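Local coordinates for protein putative HTH-type transcriptional regulator YwnA (PDB 1XD7) that probably binds DNA as a transcriptional regulator of the Rrf2 family through a winged helix-turn-helix domain, at residues 33-37 and 38-42; 12-15 and 16-20. All coordinates share one frame; numbering follows the deposited sequence.

Contact 1. Residues 33-37 and 38-42; sequences VNTNP and VVVRR. With SO4 (sulfate ion), chain B.
Asn36 and Val40 join the turn to the helix that follows it: the amide of Val40 N donates to Asn36 O over 3.3 Å, an almost straight bond (166° at the hydrogen) that ties the N-cap residue to the first turn of helix 37-49. A second bond of the same i to i+4 kind, Arg41 N to Pro37 O, is weak, and the uncertain place of Pro37 O makes it doubtful. Before the cap, helix 26-33 has ended in a Schellman motif, with Asn34 taking up positive phi, and Thr35 OG1 bonds weakly back to Asn34 O at 3.1 Å.

Apolar contact runs alongside. With CG2 of Thr35 turned opposite its own backbone N (the hydroxyl at chi1 -71°), this methyl lies 4.0 Å from Val39 CB, the two side chains crossing at about a right angle. Val39 CG2 meets Asn36 CB at 3.7 Å, while the buried Val40 packs on Ile29 and Ala30 of helix 26-33.

The charged partner lies at the far end of Arg41. Its chain bends at chi3, and NH2 donates a hydrogen bond, bent to 140° at the hydrogen, to sulfate O1 at 2.6 Å, which sits at the guanidinium edge near its plane; Ser26 and Gly61 also hold this ion, probably acquired from the crystallisation liquor. An anion held from the predicted recognition helix of a helix-turn-helix is consistent with a surface suited to DNA phosphates.

Contact 2. Residues 12-15 and 16-20; sequences IHIL and SLISM
Ser16 carries its OG opposite its carbonyl carbon and beside its own backbone N (chi1 -66°), a rotation that swings the hydroxyl back along the helix to Ile12 O. Ile18 has CG1 in the same orientation (chi1 -71°), which sends CD1 back toward the preceding turn.

Ile12 O is thereby gripped twice. Ser16 N approaches nearly in line with the carbonyl at 2.7 Å, whereas Ser16 OG donates at 3.0 Å from above the carbonyl plane, 45° out of it, and the two donors thus come from different directions. Replacing Ser16 by an alanine would probably leave Ile12 O with the amide bond alone. The serine side chain also packs on Leu127 and on Ile103 of the second subunit. The next rung, Leu17 N to His13 O at 3.1 Å, is almost perfectly straight, and Ile18 N to Ile14 O follows at 3.0 Å.

On the apolar side, Ile14 and Ile18 lie side by side and point the same way, CG2 of Ile14 touching CD1 of Ile18 at 4.1 Å. Ile14 also meets Met43 and Ile44 of helix 37-49. Helix 7-19 touches helices 26-33 and 37-49 as well as the second subunit. Within this packed setting, the buried hydroxyl of Ser16 finds its acceptor in the backbone of its own helix.

Overall arrangement
Contact 2 precedes contact 1 along the chain, and their centres lie about 13 Å apart; helix 7-19 is packed against both helices, 26-33 and 37-49, of the predicted DNA-binding motif. They meet directly: Val33 CG2 lies 3.7 Å from Leu17 CD1, and Val40 CG1 is 4.1 Å from Ile14 CD1. In this chain contact 2 is mostly buried, while contact 1 is a surface contact whose Val40 turns inward to helix 7-19. The sulfate belongs to contact 1, on the exposed side. Both also touch the second subunit, through Asn34 in contact 1 and through Ile12, His13 and Ser16 in contact 2.

Contact 1. Residues 33-37 and 38-42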
# COMPACT_ATOMS: atom_id res chain seq x y z
N VAL A 33 2.56 13.35 20.65
CA VAL A 33 2.66 12.76 19.33
C VAL A 33 2.76 13.84 18.27
O VAL A 33 3.07 13.57 17.12
CB VAL A 33 1.43 11.89 19.02
CG1 VAL A 33 1.52 11.37 17.61
CG2 VAL A 33 1.38 10.73 19.99
N ASN A 34 2.50 15.08 18.68
CA ASN A 34 2.54 16.21 17.77
C ASN A 34 1.57 16.01 16.61
O ASN A 34 1.95 16.06 15.44
CB ASN A 34 3.95 16.44 17.22
CG ASN A 34 4.11 17.80 16.56
OD1 ASN A 34 5.19 18.16 16.09
ND2 ASN A 34 3.02 18.58 16.53
N THR A 35 0.31 15.79 16.96
CA THR A 35 -0.75 15.59 16.00
C THR A 35 -2.02 16.19 16.58
O THR A 35 -2.11 16.44 17.79
CB THR A 35 -0.99 14.09 15.72
OG1 THR A 35 0.12 13.58 14.97
CG2 THR A 35 -2.27 13.86 14.93
N ASN A 36 -2.99 16.43 15.72
CA ASN A 36 -4.28 16.99 16.11
C ASN A 36 -4.96 16.05 17.12
O ASN A 36 -4.95 14.83 16.96
CB ASN A 36 -5.12 17.16 14.83
CG ASN A 36 -6.53 17.68 15.09
OD1 ASN A 36 -7.22 18.06 14.15
ND2 ASN A 36 -6.95 17.69 16.35
N PRO A 37 -5.54 16.61 18.19
CA PRO A 37 -6.22 15.81 19.21
C PRO A 37 -7.61 15.28 18.85
O PRO A 37 -8.24 14.62 19.66
CB PRO A 37 -6.26 16.75 20.41
CG PRO A 37 -6.35 18.08 19.78
CD PRO A 37 -5.35 17.99 18.66
N VAL A 38 -8.10 15.59 17.66
CA VAL A 38 -9.41 15.05 17.26
C VAL A 38 -9.05 13.70 16.65
O VAL A 38 -9.68 12.67 16.93
CB VAL A 38 -10.10 15.94 16.21
CG1 VAL A 38 -10.57 17.23 16.85
CG2 VAL A 38 -9.14 16.25 15.09
N VAL A 39 -8.00 13.72 15.84
CA VAL A 39 -7.46 12.54 15.20
C VAL A 39 -7.19 11.51 16.29
O VAL A 39 -7.66 10.37 16.23
CB VAL A 39 -6.13 12.88 14.52
CG1 VAL A 39 -5.51 11.63 13.95
CG2 VAL A 39 -6.36 13.92 13.44
N VAL A 40 -6.43 11.95 17.29
CA VAL A 40 -6.07 11.11 18.41
C VAL A 40 -7.29 10.50 19.09
O VAL A 40 -7.36 9.28 19.31
CB VAL A 40 -5.24 11.92 19.44
CG1 VAL A 40 -4.90 11.06 20.63
CG2 VAL A 40 -3.96 12.44 18.79
N ARG A 41 -8.27 11.32 19.42
CA ARG A 41 -9.44 10.77 20.08
C ARG A 41 -10.13 9.78 19.15
O ARG A 41 -10.56 8.71 19.58
CB ARG A 41 -10.41 11.89 20.47
CG ARG A 41 -9.74 13.07 21.13
CD ARG A 41 -10.76 14.04 21.71
NE ARG A 41 -11.17 13.60 23.03
CZ ARG A 41 -10.54 13.97 24.15
NH1 ARG A 41 -9.50 14.78 24.10
NH2 ARG A 41 -10.95 13.50 25.32
N ARG A 42 -10.23 10.14 17.87
CA ARG A 42 -10.85 9.27 16.87
C ARG A 42 -10.11 7.93 16.85
O ARG A 42 -10.71 6.87 17.03
CB ARG A 42 -10.78 9.94 15.49
CG ARG A 42 -11.25 9.08 14.30
CD ARG A 42 -12.67 8.55 14.48
NE ARG A 42 -13.12 7.78 13.33
CZ ARG A 42 -14.28 7.13 13.28
NH1 ARG A 42 -15.11 7.17 14.32
NH2 ARG A 42 -14.62 6.44 12.20
S SO4 B . -9.23 11.68 27.74
O1 SO4 B . -9.77 13.04 27.63
O2 SO4 B . -7.76 11.75 27.81
O3 SO4 B . -9.79 11.04 28.95
O4 SO4 B . -9.62 10.89 26.57

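Contact 2. Residues 12-15 and 16-20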
# COMPACT_ATOMS: atom_id res chain seq x y z
N ILE A 12 0.15 3.58 16.25
CA ILE A 12 1.26 2.97 16.97
C ILE A 12 1.87 3.92 18.02
O ILE A 12 2.09 3.53 19.17
CB ILE A 12 2.37 2.51 16.00
CG1 ILE A 12 1.80 1.55 14.96
CG2 ILE A 12 3.47 1.81 16.77
CD1 ILE A 12 1.29 0.25 15.55
N HIS A 13 2.14 5.17 17.63
CA HIS A 13 2.68 6.14 18.59
C HIS A 13 1.76 6.21 19.78
O HIS A 13 2.18 6.15 20.94
CB HIS A 13 2.77 7.53 17.97
CG HIS A 13 3.97 7.73 17.13
ND1 HIS A 13 5.23 7.89 17.66
CD2 HIS A 13 4.13 7.72 15.78
CE1 HIS A 13 6.11 7.98 16.68
NE2 HIS A 13 5.47 7.87 15.53
N ILE A 14 0.47 6.33 19.48
CA ILE A 14 -0.53 6.43 20.52
C ILE A 14 -0.44 5.24 21.45
O ILE A 14 -0.36 5.40 22.68
CB ILE A 14 -1.93 6.51 19.90
CG1 ILE A 14 -2.07 7.83 19.14
CG2 ILE A 14 -2.99 6.38 20.94
CD1 ILE A 14 -3.36 7.96 18.35
N LEU A 15 -0.45 4.04 20.88
CA LEU A 15 -0.38 2.85 21.71
C LEU A 15 0.91 2.77 22.50
O LEU A 15 0.89 2.36 23.65
CB LEU A 15 -0.54 1.61 20.84
CG LEU A 15 -1.95 1.49 20.27
CD1 LEU A 15 -2.01 0.33 19.28
CD2 LEU A 15 -2.94 1.28 21.40
N SER A 16 2.02 3.16 21.89
CA SER A 16 3.30 3.13 22.59
C SER A 16 3.24 3.91 23.89
O SER A 16 3.52 3.38 24.96
CB SER A 16 4.40 3.71 21.71
OG SER A 16 4.61 2.88 20.59
N LEU A 17 2.85 5.17 23.80
CA LEU A 17 2.76 6.01 24.99
C LEU A 17 1.77 5.43 25.98
O LEU A 17 1.99 5.48 27.19
CB LEU A 17 2.33 7.42 24.61
CG LEU A 17 3.17 8.05 23.51
CD1 LEU A 17 2.63 9.42 23.17
CD2 LEU A 17 4.61 8.13 23.96
N ILE A 18 0.67 4.88 25.47
CA ILE A 18 -0.31 4.32 26.38
C ILE A 18 0.33 3.15 27.07
O ILE A 18 -0.04 2.81 28.18
CB ILE A 18 -1.60 3.87 25.66
CG1 ILE A 18 -2.37 5.10 25.19
CG2 ILE A 18 -2.49 3.07 26.60
CD1 ILE A 18 -3.78 4.82 24.68
N SER A 19 1.30 2.53 26.40
CA SER A 19 1.99 1.40 26.99
C SER A 19 2.39 1.77 28.41
O SER A 19 2.06 1.06 29.36
CB SER A 19 3.27 1.05 26.22
OG SER A 19 2.99 0.47 24.97
N MET A 20 3.09 2.89 28.55
CA MET A 20 3.56 3.37 29.84
C MET A 20 2.50 3.48 30.91
O MET A 20 2.81 3.54 32.10
CB MET A 20 4.25 4.71 29.65
CG MET A 20 5.47 4.56 28.80
SD MET A 20 6.11 6.08 28.21
CE MET A 20 7.00 5.45 26.78